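Local coordinates for ancillary protein 2 (Streptococcus pyogenes, PDB 4C0Z), which forms part of the pilus tip and can attach covalently to host cell-surface targets through reactive thioester bonds, mediating adhesion of the streptococcal pili, at residues I85-K90 / L193-S198. Residues are numbered along the deposited sequence; the frame is centred on the assembly and turned at random.
Sequences IKLADK and LSIFQS
In the thioester domain at the N-terminal end of this adhesin, the last turn of helix 81-87 packs against strand 191-198 of the antiparallel barrel, with Leu87 reaching Ile195 and Gln197. The contact is small and depends on the forked end of the leucine. CD1 meets the branch methyl of Ile195, with Leu87 CD1 3.7 Å from Ile195 CG2, and the two side chains run past each other in opposite directions. The other methyl takes the aliphatic part of the glutamine, Leu87 CD2 lying 3.8 Å from Gln197 CG. The leucine and glutamine side chains are set roughly perpendicular to each other. Gln197 swings CG away from its backbone N (chi1 180°) and continues extended, which lays its methylenes across both leucine methyls; Gln197 CB is 3.9 Å from Leu87 CD1. Leu87 and Ile195 are buried, whereas Gln197 is partly exposed. Just after Leu87 the chain leaves helical geometry, and the Leu87 carbonyl accepts a hydrogen bond from Asn57, a residue of the spermidine pocket. Ile195 also packs on Asn83 and Phe84 of the same helix. Strand 191-198 itself lies between strands 72-78 and 205-211 in the barrel, and the end of helix 81-87 rests against it.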
loop_
_atom_site.group_PDB
_atom_site.type_symbol
_atom_site.label_atom_id
_atom_site.label_comp_id
_atom_site.label_asym_id
_atom_site.label_seq_id
_atom_site.Cartn_x
_atom_site.Cartn_y
_atom_site.Cartn_z
ATOM N N ILE I 85 8.925 -5.817 14.592
ATOM C CA ILE I 85 8.491 -4.615 15.302
ATOM C C ILE I 85 9.350 -3.403 14.883
ATOM O O ILE I 85 8.819 -2.307 14.693
ATOM C CB ILE I 85 8.430 -4.871 16.820
ATOM C CG1 ILE I 85 7.232 -5.802 17.148
ATOM C CG2 ILE I 85 8.345 -3.559 17.615
ATOM C CD1 ILE I 85 7.422 -6.709 18.366
ATOM N N LYS I 86 10.652 -3.628 14.663
ATOM C CA LYS I 86 11.585 -2.587 14.238
ATOM C C LYS I 86 11.311 -2.079 12.815
ATOM O O LYS I 86 11.558 -0.906 12.545
ATOM C CB LYS I 86 13.036 -3.097 14.326
ATOM C CG LYS I 86 13.606 -3.115 15.741
ATOM C CD LYS I 86 15.004 -3.735 15.766
ATOM C CE LYS I 86 15.545 -3.876 17.165
ATOM N NZ LYS I 86 16.861 -4.569 17.178
ATOM N N LEU I 87 10.864 -2.963 11.903
ATOM C CA LEU I 87 10.684 -2.600 10.490
ATOM C C LEU I 87 9.240 -2.467 9.985
ATOM O O LEU I 87 9.029 -1.797 8.979
ATOM C CB LEU I 87 11.450 -3.600 9.607
ATOM C CG LEU I 87 12.967 -3.608 9.793
ATOM C CD1 LEU I 87 13.593 -4.767 9.078
ATOM C CD2 LEU I 87 13.587 -2.274 9.345
ATOM N N ALA I 88 8.272 -3.104 10.634
ATOM C CA ALA I 88 6.878 -3.048 10.204
ATOM C C ALA I 88 6.185 -1.835 10.793
ATOM O O ALA I 88 6.456 -1.465 11.936
ATOM C CB ALA I 88 6.135 -4.324 10.587
ATOM N N ASP I 89 5.302 -1.208 9.995
ATOM C CA ASP I 89 4.522 -0.042 10.384
ATOM C C ASP I 89 3.413 -0.440 11.373
ATOM O O ASP I 89 3.361 0.108 12.480
ATOM C CB ASP I 89 3.924 0.646 9.131
ATOM C CG ASP I 89 4.890 1.426 8.237
ATOM O OD1 ASP I 89 6.013 0.937 7.992
ATOM O OD2 ASP I 89 4.474 2.473 7.685
ATOM N N LYS I 90 2.529 -1.388 10.982
ATOM C CA LYS I 90 1.381 -1.826 11.800
ATOM C C LYS I 90 1.308 -3.364 11.929
ATOM O O LYS I 90 0.334 -3.949 11.442
ATOM C CB LYS I 90 0.057 -1.300 11.181
ATOM C CG LYS I 90 -0.045 0.213 11.031
ATOM C CD LYS I 90 -1.061 0.613 9.964
ATOM C CE LYS I 90 -1.159 2.110 9.864
ATOM N NZ LYS I 90 -1.707 2.529 8.555
ATOM N N LEU I 193 12.494 -18.381 8.862
ATOM C CA LEU I 193 12.118 -17.079 8.339
ATOM C C LEU I 193 13.260 -16.069 8.321
ATOM O O LEU I 193 14.012 -15.957 9.294
ATOM C CB LEU I 193 10.937 -16.536 9.169
ATOM C CG LEU I 193 10.296 -15.208 8.759
ATOM C CD1 LEU I 193 9.676 -15.301 7.372
ATOM C CD2 LEU I 193 9.253 -14.807 9.769
ATOM N N SER I 194 13.357 -15.314 7.218
ATOM C CA SER I 194 14.321 -14.234 7.017
ATOM C C SER I 194 13.596 -12.945 6.650
ATOM O O SER I 194 12.639 -12.972 5.874
ATOM C CB SER I 194 15.317 -14.575 5.915
ATOM O OG SER I 194 16.209 -15.592 6.337
ATOM N N ILE I 195 14.064 -11.820 7.208
ATOM C CA ILE I 195 13.574 -10.478 6.894
ATOM C C ILE I 195 14.662 -9.786 6.057
ATOM O O ILE I 195 15.832 -9.821 6.411
ATOM C CB ILE I 195 13.183 -9.656 8.164
ATOM C CG1 ILE I 195 11.946 -10.258 8.877
ATOM C CG2 ILE I 195 12.953 -8.184 7.831
ATOM C CD1 ILE I 195 11.804 -9.853 10.320
ATOM N N PHE I 196 14.259 -9.163 4.952
ATOM C CA PHE I 196 15.150 -8.422 4.078
ATOM C C PHE I 196 14.844 -6.945 4.249
ATOM O O PHE I 196 13.752 -6.469 3.892
ATOM C CB PHE I 196 15.035 -8.910 2.623
ATOM C CG PHE I 196 15.602 -10.301 2.472
ATOM C CD1 PHE I 196 14.804 -11.428 2.680
ATOM C CD2 PHE I 196 16.950 -10.489 2.169
ATOM C CE1 PHE I 196 15.344 -12.713 2.585
ATOM C CE2 PHE I 196 17.480 -11.771 2.046
ATOM C CZ PHE I 196 16.680 -12.874 2.264
ATOM N N GLN I 197 15.782 -6.238 4.883
ATOM C CA GLN I 197 15.640 -4.817 5.183
ATOM C C GLN I 197 16.097 -3.989 4.003
ATOM O O GLN I 197 17.232 -4.119 3.576
ATOM C CB GLN I 197 16.415 -4.451 6.460
ATOM C CG GLN I 197 16.317 -2.977 6.836
ATOM C CD GLN I 197 17.153 -2.591 8.033
ATOM O OE1 GLN I 197 17.808 -3.414 8.666
ATOM N NE2 GLN I 197 17.156 -1.313 8.357
ATOM N N SER I 198 15.207 -3.134 3.480
ATOM C CA SER I 198 15.514 -2.239 2.360
ATOM C C SER I 198 16.475 -1.150 2.789
ATOM O O SER I 198 16.231 -0.524 3.814
ATOM C CB SER I 198 14.229 -1.567 1.858
ATOM O OG SER I 198 14.512 -0.781 0.716
#